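Local coordinates for ATP-dependent DNA helicase uvsW (Enterobacteria phage T4, PDB 1RIF), which couples ATP hydrolysis to 3'-5' translocation on DNA, unwinding duplexes and driving branch migration of Holliday junctions during phage recombination and the reorganization of stalled replication forks, at residues Phe223-Met229 against Gly248-Phe254; Ile188-Gly193 against Val209-Val215; Met1-Val5 against Arg14-Glu18; Ala237-Ile242 against Gln271-Met275. The protein carries 1 engineered substitution. All coordinates share one frame; numbering follows the deposited sequence.

Contact 1 of 4, residues Phe223-Met229 against Gly248-Phe254; sequences FSQFGMM and GLNNCMF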
# COMPACT_ATOMS: atom_id res chain seq x y z
N PHE A 223 -0.02 -0.00 13.88
CA PHE A 223 -0.41 -0.37 12.52
C PHE A 223 -1.20 -1.67 12.39
O PHE A 223 -1.72 -1.96 11.31
CB PHE A 223 0.83 -0.43 11.62
CG PHE A 223 1.56 0.88 11.50
CD1 PHE A 223 2.49 1.26 12.46
CD2 PHE A 223 1.29 1.74 10.44
CE1 PHE A 223 3.14 2.50 12.37
CE2 PHE A 223 1.93 2.98 10.35
CZ PHE A 223 2.86 3.36 11.32
N SER A 224 -1.30 -2.44 13.46
CA SER A 224 -2.03 -3.72 13.41
C SER A 224 -3.54 -3.54 13.19
O SER A 224 -4.21 -4.43 12.69
CB SER A 224 -1.79 -4.52 14.69
OG SER A 224 -0.41 -4.76 14.89
N GLN A 225 -4.05 -2.37 13.57
CA GLN A 225 -5.47 -2.06 13.45
C GLN A 225 -5.96 -1.79 12.04
O GLN A 225 -7.17 -1.71 11.82
CB GLN A 225 -5.82 -0.86 14.33
CG GLN A 225 -4.99 0.38 14.03
CD GLN A 225 -5.28 1.51 15.00
OE1 GLN A 225 -4.41 2.31 15.32
NE2 GLN A 225 -6.53 1.58 15.46
N PHE A 226 -5.05 -1.65 11.09
CA PHE A 226 -5.46 -1.34 9.72
C PHE A 226 -5.63 -2.51 8.77
O PHE A 226 -4.77 -3.38 8.69
CB PHE A 226 -4.51 -0.30 9.12
CG PHE A 226 -4.48 0.99 9.88
CD1 PHE A 226 -3.44 1.27 10.77
CD2 PHE A 226 -5.53 1.89 9.78
CE1 PHE A 226 -3.45 2.43 11.54
CE2 PHE A 226 -5.56 3.06 10.55
CZ PHE A 226 -4.52 3.32 11.43
N GLY A 227 -6.77 -2.52 8.07
CA GLY A 227 -7.04 -3.57 7.11
C GLY A 227 -6.77 -3.08 5.69
O GLY A 227 -6.54 -3.86 4.77
N MET A 228 -6.80 -1.76 5.53
CA MET A 228 -6.55 -1.13 4.24
C MET A 228 -5.73 0.13 4.46
O MET A 228 -5.91 0.84 5.44
CB MET A 228 -7.87 -0.77 3.55
CG MET A 228 -7.69 -0.05 2.22
SD MET A 228 -9.25 0.45 1.44
CE MET A 228 -9.78 -1.12 0.72
N MET A 229 -4.81 0.39 3.54
CA MET A 229 -3.94 1.57 3.60
C MET A 229 -3.73 2.11 2.19
O MET A 229 -3.55 1.34 1.24
CB MET A 229 -2.59 1.20 4.24
CG MET A 229 -1.55 2.33 4.33
SD MET A 229 -0.59 2.63 2.80
CE MET A 229 0.48 1.20 2.78
N GLY A 248 4.81 -3.21 10.40
CA GLY A 248 3.71 -2.92 11.31
C GLY A 248 2.34 -3.21 10.73
O GLY A 248 1.40 -3.50 11.48
N LEU A 249 2.20 -3.11 9.41
CA LEU A 249 0.93 -3.36 8.75
C LEU A 249 0.80 -4.85 8.45
O LEU A 249 0.72 -5.26 7.29
CB LEU A 249 0.86 -2.57 7.44
CG LEU A 249 0.84 -1.04 7.56
CD1 LEU A 249 1.21 -0.42 6.22
CD2 LEU A 249 -0.53 -0.57 8.02
N ASN A 250 0.78 -5.66 9.51
CA ASN A 250 0.71 -7.10 9.33
C ASN A 250 -0.69 -7.62 9.03
O ASN A 250 -0.85 -8.76 8.62
CB ASN A 250 1.29 -7.80 10.57
CG ASN A 250 0.48 -7.54 11.82
OD1 ASN A 250 0.13 -6.40 12.12
ND2 ASN A 250 0.18 -8.61 12.56
N ASN A 251 -1.70 -6.78 9.25
CA ASN A 251 -3.09 -7.16 8.98
C ASN A 251 -3.66 -6.38 7.80
O ASN A 251 -4.85 -6.49 7.51
CB ASN A 251 -3.98 -6.87 10.20
CG ASN A 251 -3.62 -7.73 11.39
OD1 ASN A 251 -3.46 -8.94 11.27
ND2 ASN A 251 -3.51 -7.11 12.56
N CYS A 252 -2.81 -5.60 7.13
CA CYS A 252 -3.22 -4.76 6.00
C CYS A 252 -3.37 -5.49 4.68
O CYS A 252 -2.51 -5.42 3.80
CB CYS A 252 -2.25 -3.59 5.84
SG CYS A 252 -3.02 -2.11 5.16
N MET A 253 -4.51 -6.15 4.54
CA MET A 253 -4.87 -6.93 3.37
C MET A 253 -4.91 -6.08 2.10
O MET A 253 -4.50 -6.53 1.03
CB MET A 253 -6.23 -7.57 3.63
CG MET A 253 -6.60 -8.73 2.73
SD MET A 253 -8.37 -9.10 2.89
CE MET A 253 -8.66 -8.70 4.66
N PHE A 254 -5.41 -4.85 2.22
CA PHE A 254 -5.47 -3.96 1.06
C PHE A 254 -4.46 -2.84 1.21
O PHE A 254 -4.34 -2.23 2.27
CB PHE A 254 -6.87 -3.32 0.91
CG PHE A 254 -7.97 -4.31 0.64
CD1 PHE A 254 -8.65 -4.92 1.69
CD2 PHE A 254 -8.32 -4.64 -0.67
CE1 PHE A 254 -9.67 -5.84 1.45
CE2 PHE A 254 -9.34 -5.55 -0.93
CZ PHE A 254 -10.01 -6.16 0.14
O HOH W 1 -1.97 -4.00 9.71
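Met228 and Phe254 pair as a bridge between parallel strands, and here the two segments pack closely. The amide of Phe254 donates to Gly227 O (N to O 3.0 Å) in a nearly straight bond, 175° at the hydrogen. Phe254 O in turn receives Met229 N at 2.9 Å, so that both backbone polar groups of Phe254 hold the other segment. On the face of the sheet that carries them, the side chains of Met228 and Phe254 meet at a slant, with Met228 CG 3.6 Å from Phe254 CB. A bend at the far end of the methionine chain (chi3 -79°) brings its CE back near Phe254 CB and CG. Met229 serves a separate apolar cluster: its CB lies 3.5 Å from Cys252 SG, and its CE meets Leu249 CD1. The leucine reaches onward with CD2 to the edge of the Phe223 ring, 3.8 Å from CD2 of that ring.

Toward Ser224 and Asn251, the more exposed side, polar contacts replace apolar ones. Between that side and the buried phenylalanines, a water donates to Phe223 O and Phe226 O and accepts from Asn251 N, joining three backbone groups through one molecule. At the margin itself, Asn251 ND2 donates to Ser224 O (2.8 Å), and that oxygen lies close to the plane of the asparagine amide. The whole is the return point of a beta-alpha-beta crossover: strand 226-232 leads to helix 239-245, and the chain comes back as the adjacent parallel strand 254-258 in the RecA-like ATP-binding domain of an SF2 helicase.

Contact 2 of 4, residues Ile188-Gly193 against Val209-Val215; sequences IKKIGG and VGTWQTV
Ile191 meets Val209 first through its backbone, its amide giving a hydrogen bond to Val209 O (N to O 3.0 Å), while Val209 N donates to Lys189 O at 2.9 Å. These two bonds bracket Lys190, the parallel bridge partner of Val209. From there the side chain of Ile191 can be followed outward. At CB the branch is set with CG1 between the backbone N and the carbonyl carbon (chi1 61°), which swings the longer arm toward the second segment. CG1 comes within 3.6 Å of Val209 O and also passes Gly210 CA and the methyl of Thr214. One bond further, CD1 ends 3.7 Å from Thr214 CG2, with Val215 CG2 a little more distant, so the tip rests on the first turn of helix 212-215.

The setting is the margin of the seven-stranded parallel sheet of the RecA-like domain, where 188-190 is the outermost strand beside 207-210. Along this pair, Ile188 and Val209 run alongside each other, CG2 to CG2 4.0 Å. Helix 167-180 packs against Ile188 and Lys190, while Val209 also reaches Ile162 of the next strand inward.

Beyond the strand ends, water takes over from direct bonding. One molecule donates to Ile191 O (2.7 Å from the water), accepts from Thr211 N, and hydrogen-bonds Thr214 OG1, tying the end of one strand to the N-cap residue and first turn of the helix. Thr214 places OG1 anti to its own carbonyl carbon (chi1 -71°), where it also touches Gly192 CA at 3.4 Å.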
# COMPACT_ATOMS: atom_id res chain seq x y z
N ILE A 188 -13.99 10.03 10.44
CA ILE A 188 -12.64 10.28 9.95
C ILE A 188 -11.78 11.07 10.94
O ILE A 188 -12.05 12.23 11.24
CB ILE A 188 -12.71 11.04 8.61
CG1 ILE A 188 -13.56 10.24 7.62
CG2 ILE A 188 -11.30 11.28 8.08
CD1 ILE A 188 -13.94 11.01 6.37
N LYS A 189 -10.74 10.41 11.44
CA LYS A 189 -9.82 11.03 12.39
C LYS A 189 -8.58 11.54 11.67
O LYS A 189 -7.90 10.78 10.99
CB LYS A 189 -9.39 10.01 13.45
CG LYS A 189 -8.38 10.56 14.45
CD LYS A 189 -7.77 9.46 15.30
CE LYS A 189 -6.78 10.07 16.29
NZ LYS A 189 -5.83 9.06 16.87
N LYS A 190 -8.29 12.82 11.81
CA LYS A 190 -7.09 13.37 11.18
C LYS A 190 -6.01 13.41 12.24
O LYS A 190 -6.23 13.93 13.33
CB LYS A 190 -7.37 14.77 10.63
CG LYS A 190 -8.48 14.82 9.59
CD LYS A 190 -8.58 16.18 8.93
CE LYS A 190 -8.96 17.27 9.92
NZ LYS A 190 -10.31 17.07 10.51
N ILE A 191 -4.85 12.83 11.97
CA ILE A 191 -3.77 12.85 12.95
C ILE A 191 -2.66 13.80 12.51
O ILE A 191 -2.56 14.15 11.33
CB ILE A 191 -3.16 11.45 13.18
CG1 ILE A 191 -2.56 10.91 11.88
CG2 ILE A 191 -4.22 10.52 13.70
CD1 ILE A 191 -1.83 9.59 12.04
N GLY A 192 -1.84 14.23 13.46
CA GLY A 192 -0.75 15.14 13.14
C GLY A 192 -1.07 16.61 13.33
O GLY A 192 -1.83 16.98 14.22
N GLY A 193 -0.48 17.45 12.47
CA GLY A 193 -0.69 18.88 12.54
C GLY A 193 -2.12 19.35 12.41
O GLY A 193 -2.72 19.81 13.39
N VAL A 209 -6.44 9.63 8.72
CA VAL A 209 -5.70 10.33 7.68
C VAL A 209 -4.53 11.14 8.21
O VAL A 209 -4.68 11.93 9.14
CB VAL A 209 -6.64 11.27 6.89
CG1 VAL A 209 -5.87 11.95 5.77
CG2 VAL A 209 -7.83 10.48 6.34
N GLY A 210 -3.37 10.96 7.59
CA GLY A 210 -2.19 11.69 8.01
C GLY A 210 -1.10 11.74 6.96
O GLY A 210 -1.26 11.28 5.84
N THR A 211 0.03 12.33 7.35
CA THR A 211 1.16 12.46 6.45
C THR A 211 2.21 11.46 6.90
O THR A 211 2.10 10.90 7.99
CB THR A 211 1.76 13.88 6.54
OG1 THR A 211 2.23 14.11 7.87
CG2 THR A 211 0.72 14.93 6.20
N TRP A 212 3.22 11.24 6.07
CA TRP A 212 4.30 10.31 6.39
C TRP A 212 5.06 10.68 7.66
O TRP A 212 5.40 9.80 8.46
CB TRP A 212 5.31 10.23 5.24
CG TRP A 212 4.93 9.23 4.19
CD1 TRP A 212 4.48 9.48 2.92
CD2 TRP A 212 4.96 7.80 4.32
NE1 TRP A 212 4.24 8.30 2.26
CE2 TRP A 212 4.53 7.25 3.10
CE3 TRP A 212 5.33 6.93 5.37
CZ2 TRP A 212 4.45 5.87 2.88
CZ3 TRP A 212 5.25 5.56 5.16
CH2 TRP A 212 4.81 5.04 3.92
N GLN A 213 5.33 11.96 7.84
CA GLN A 213 6.10 12.39 9.01
C GLN A 213 5.40 12.10 10.33
O GLN A 213 6.05 11.85 11.33
CB GLN A 213 6.47 13.87 8.90
CG GLN A 213 5.40 14.86 9.29
CD GLN A 213 5.98 16.24 9.53
OE1 GLN A 213 6.93 16.38 10.29
NE2 GLN A 213 5.41 17.26 8.89
N THR A 214 4.07 12.14 10.33
CA THR A 214 3.32 11.84 11.54
C THR A 214 3.28 10.33 11.72
O THR A 214 3.64 9.81 12.77
CB THR A 214 1.87 12.35 11.45
OG1 THR A 214 1.87 13.78 11.51
CG2 THR A 214 1.04 11.79 12.59
N VAL A 215 2.84 9.66 10.67
CA VAL A 215 2.70 8.21 10.63
C VAL A 215 3.95 7.44 11.05
O VAL A 215 3.86 6.47 11.81
CB VAL A 215 2.24 7.78 9.22
CG1 VAL A 215 2.43 6.29 9.03
CG2 VAL A 215 0.78 8.15 9.03
O HOH W 2 -0.39 14.06 9.67

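Contact 3 of 4, residues Met1-Val5 against Arg14-Glu18; sequences MDIKV and RIDCE
Lys4 and Asp16 face each other as an antiparallel hydrogen-bonded pair, and the backbone supplies the polar part of the contact. Lys4 N donates to Asp16 O (3.1 Å, 169° at the hydrogen), and Asp16 N returns a bond to Lys4 O at 2.9 Å. Weaker CA-H...O approaches flank this pair of bonds, from Ile3 CA to Asp16 O and from Val5 CA to Arg14 O.

Apolar contacts gather on the face that carries Ile3, Val5 and Ile15. Ile3 and Ile15 lie alongside each other with their CG2 methyls 3.8 Å apart, while Val5 and Ile15 form the adjoining non-hydrogen-bonded pair.

Charge belongs to the face of Lys4 and Asp16. Arg14 NE makes a salt bridge to Asp16 OD1 (3.2 Å), using the oxygen's syn lone pair although the carboxylate oxygen sits 28° out of the guanidinium plane; the bridge runs along one strand rather than between the two.

Strands 3-8 and 12-16 thus form a beta hairpin in the N-terminal domain. Strand 79-81 pairs with the outer side of 3-8, strand 59-61 lies beyond 12-16, and helix 19-28 packs on Ile15 and Cys17 through Leu25.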
# COMPACT_ATOMS: atom_id res chain seq x y z
N MET A 1 10.16 -28.71 -2.43
CA MET A 1 10.98 -28.78 -3.67
C MET A 1 12.16 -27.82 -3.61
O MET A 1 13.01 -27.93 -2.72
CB MET A 1 10.10 -28.48 -4.88
CG MET A 1 9.07 -27.38 -4.66
SD MET A 1 7.84 -27.39 -5.98
CE MET A 1 6.65 -28.55 -5.31
N ASP A 2 12.24 -26.89 -4.57
CA ASP A 2 13.34 -25.93 -4.58
C ASP A 2 13.01 -24.72 -3.72
O ASP A 2 13.79 -24.34 -2.84
CB ASP A 2 13.64 -25.46 -6.00
CG ASP A 2 14.40 -26.48 -6.80
OD1 ASP A 2 15.47 -26.92 -6.33
OD2 ASP A 2 13.94 -26.85 -7.90
N ILE A 3 11.85 -24.13 -3.98
CA ILE A 3 11.41 -22.95 -3.26
C ILE A 3 9.96 -23.08 -2.83
O ILE A 3 9.09 -23.40 -3.64
CB ILE A 3 11.55 -21.70 -4.14
CG1 ILE A 3 13.01 -21.49 -4.54
CG2 ILE A 3 11.01 -20.49 -3.41
CD1 ILE A 3 13.22 -20.38 -5.52
N LYS A 4 9.70 -22.84 -1.55
CA LYS A 4 8.35 -22.89 -1.00
C LYS A 4 8.07 -21.54 -0.37
O LYS A 4 8.76 -21.14 0.57
CB LYS A 4 8.21 -23.99 0.06
CG LYS A 4 7.97 -25.39 -0.51
CD LYS A 4 7.65 -26.39 0.59
CE LYS A 4 7.30 -27.76 0.03
NZ LYS A 4 7.33 -28.84 1.07
N VAL A 5 7.08 -20.83 -0.89
CA VAL A 5 6.74 -19.51 -0.37
C VAL A 5 5.48 -19.59 0.50
O VAL A 5 4.38 -19.86 0.01
CB VAL A 5 6.56 -18.50 -1.52
CG1 VAL A 5 6.28 -17.12 -0.97
CG2 VAL A 5 7.82 -18.47 -2.36
N ARG A 14 7.14 -15.60 3.61
CA ARG A 14 8.37 -16.24 4.06
C ARG A 14 8.85 -17.22 3.02
O ARG A 14 8.05 -17.98 2.47
CB ARG A 14 8.16 -16.98 5.38
CG ARG A 14 9.44 -17.55 5.94
CD ARG A 14 9.23 -18.37 7.20
NE ARG A 14 8.74 -19.71 6.92
CZ ARG A 14 7.48 -20.10 7.11
NH1 ARG A 14 6.58 -19.25 7.57
NH2 ARG A 14 7.13 -21.36 6.85
N ILE A 15 10.14 -17.21 2.74
CA ILE A 15 10.70 -18.12 1.75
C ILE A 15 11.55 -19.23 2.35
O ILE A 15 12.42 -18.98 3.19
CB ILE A 15 11.55 -17.36 0.73
CG1 ILE A 15 10.75 -16.18 0.16
CG2 ILE A 15 11.98 -18.31 -0.39
CD1 ILE A 15 11.50 -15.35 -0.86
N ASP A 16 11.28 -20.46 1.92
CA ASP A 16 11.99 -21.66 2.37
C ASP A 16 12.81 -22.17 1.21
O ASP A 16 12.28 -22.42 0.14
CB ASP A 16 10.99 -22.74 2.78
CG ASP A 16 10.42 -22.51 4.16
OD1 ASP A 16 10.09 -21.35 4.50
OD2 ASP A 16 10.29 -23.50 4.91
N CYS A 17 14.11 -22.32 1.43
CA CYS A 17 15.00 -22.79 0.37
C CYS A 17 16.38 -23.11 0.95
O CYS A 17 16.58 -23.03 2.16
CB CYS A 17 15.15 -21.71 -0.69
SG CYS A 17 15.91 -20.20 -0.05
N GLU A 18 17.31 -23.46 0.08
CA GLU A 18 18.67 -23.77 0.52
C GLU A 18 19.37 -22.49 0.96
O GLU A 18 18.83 -21.39 0.81
CB GLU A 18 19.47 -24.43 -0.61
CG GLU A 18 19.74 -25.91 -0.40
CD GLU A 18 18.48 -26.75 -0.37
OE1 GLU A 18 17.76 -26.80 -1.40
OE2 GLU A 18 18.20 -27.35 0.68

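Contact 4 of 4, residues Ala237-Ile242 against Gln271-Met275; sequences ATGKSI and QYVGM
Ile242 occupies the apolar centre and divides its two branches between Tyr272 and Met275. Its CD1 methyl stands over one face of the tyrosine ring in a CH-pi contact, 4.0 Å from the ring centroid and 20° off the normal, displaced toward the rim above CE2. The other branch, CG2, is anti to the backbone N while CG1 lies beside it (chi1 -65°), and this spreads the two methyls apart. CG2 therefore packs on Met275 CB at 3.6 Å and also brushes Gln271 O.

These residues join two helices of the ATP-binding domain. Helix 239-245 begins shortly after the predicted DEAH box, in the crossover from strand 226-232 to strand 254-258, while helix 269-276 precedes the sheet's outer strand 278-280. Trp212 of helix 212-215 adds to the packing against Ala237.

Further out, Ala237 CB lies 4.3 Å from Tyr272 CE2. The carbonyl oxygen of Ala237 comes to the ring's edge and accepts a hydrogen bond from Tyr272 OH (O to O 2.6 Å), approached by a donor tilted 22° from the carbonyl plane. That hydroxyl also pairs with Arg263 NH1, so two partners fix it, and a bound gold ion lies about 4 Å from the tyrosine side chain. At the more exposed end, Thr238 caps the helix: its OG1 accepts from Ser241 N at 3.2 Å.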
# COMPACT_ATOMS: atom_id res chain seq x y z
N ALA A 237 7.02 9.15 -1.35
CA ALA A 237 7.39 8.39 -0.15
C ALA A 237 8.85 7.97 -0.25
O ALA A 237 9.34 7.67 -1.34
CB ALA A 237 6.50 7.16 -0.03
N THR A 238 9.55 7.95 0.88
CA THR A 238 10.96 7.54 0.89
C THR A 238 11.09 6.08 1.33
O THR A 238 10.18 5.52 1.95
CB THR A 238 11.81 8.41 1.84
OG1 THR A 238 11.41 8.16 3.20
CG2 THR A 238 11.63 9.89 1.52
N GLY A 239 12.23 5.48 1.00
CA GLY A 239 12.47 4.10 1.35
C GLY A 239 12.57 3.93 2.84
O GLY A 239 12.27 2.87 3.37
N LYS A 240 13.00 4.99 3.50
CA LYS A 240 13.14 4.97 4.95
C LYS A 240 11.76 4.89 5.60
O LYS A 240 11.55 4.11 6.53
CB LYS A 240 13.87 6.23 5.41
CG LYS A 240 14.18 6.25 6.90
CD LYS A 240 15.04 7.45 7.28
CE LYS A 240 16.49 7.27 6.79
NZ LYS A 240 16.64 7.09 5.29
N SER A 241 10.82 5.68 5.09
CA SER A 241 9.46 5.68 5.61
C SER A 241 8.84 4.30 5.40
O SER A 241 8.33 3.68 6.33
CB SER A 241 8.61 6.73 4.89
OG SER A 241 8.95 8.04 5.31
N ILE A 242 8.89 3.82 4.16
CA ILE A 242 8.33 2.52 3.81
C ILE A 242 8.89 1.42 4.69
O ILE A 242 8.13 0.71 5.35
CB ILE A 242 8.63 2.17 2.33
CG1 ILE A 242 7.90 3.16 1.41
CG2 ILE A 242 8.24 0.73 2.04
CD1 ILE A 242 8.25 3.03 -0.06
N GLN A 271 11.12 -1.42 -3.88
CA GLN A 271 10.47 -1.37 -2.58
C GLN A 271 9.13 -0.65 -2.57
O GLN A 271 8.45 -0.62 -1.55
CB GLN A 271 11.40 -0.78 -1.50
CG GLN A 271 11.85 0.63 -1.69
CD GLN A 271 12.64 1.14 -0.48
OE1 GLN A 271 13.34 2.15 -0.57
NE2 GLN A 271 12.51 0.45 0.66
N TYR A 272 8.73 -0.09 -3.71
CA TYR A 272 7.43 0.56 -3.79
C TYR A 272 6.43 -0.52 -4.17
O TYR A 272 5.29 -0.51 -3.72
CB TYR A 272 7.44 1.72 -4.81
CG TYR A 272 8.28 2.91 -4.36
CD1 TYR A 272 9.67 2.88 -4.47
CD2 TYR A 272 7.69 4.02 -3.75
CE1 TYR A 272 10.45 3.94 -4.00
CE2 TYR A 272 8.46 5.08 -3.27
CZ TYR A 272 9.85 5.03 -3.40
OH TYR A 272 10.64 6.05 -2.91
N VAL A 273 6.86 -1.48 -5.00
CA VAL A 273 5.96 -2.57 -5.38
C VAL A 273 5.91 -3.55 -4.21
O VAL A 273 4.94 -4.28 -4.03
CB VAL A 273 6.42 -3.29 -6.67
CG1 VAL A 273 6.74 -2.27 -7.75
CG2 VAL A 273 7.61 -4.15 -6.40
N GLY A 274 6.98 -3.56 -3.41
CA GLY A 274 7.02 -4.44 -2.25
C GLY A 274 6.05 -3.92 -1.20
O GLY A 274 5.50 -4.69 -0.42
N MET A 275 5.84 -2.61 -1.18
CA MET A 275 4.94 -1.98 -0.22
C MET A 275 3.52 -1.82 -0.75
O MET A 275 2.56 -1.92 0.01
CB MET A 275 5.48 -0.61 0.18
CG MET A 275 4.54 0.22 1.06
SD MET A 275 4.21 -0.51 2.68
CE MET A 275 4.11 0.94 3.72

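How the contacts relate
Contact 3 comes first along the chain and stands alone in the N-terminal domain, its centre about 25 Å from the centres of contacts 1 and 4 and about 38 Å from that of contact 2. The other three belong to the ATP-binding domain and touch one another. Contact 2 closes before contact 1 opens, yet Phe223 CZ packs on Val215 O, and both reach the same parallel sheet, one at its margin and the other nearer its middle. Contacts 1 and 4 interleave in sequence, their segments alternating, and Met275 CE meets Met229 CE. Trp212 carries contact 2 against Ser241 of contact 4. Contacts 1, 2 and 4 thus form one connected packed region, apart from the N-terminal hairpin.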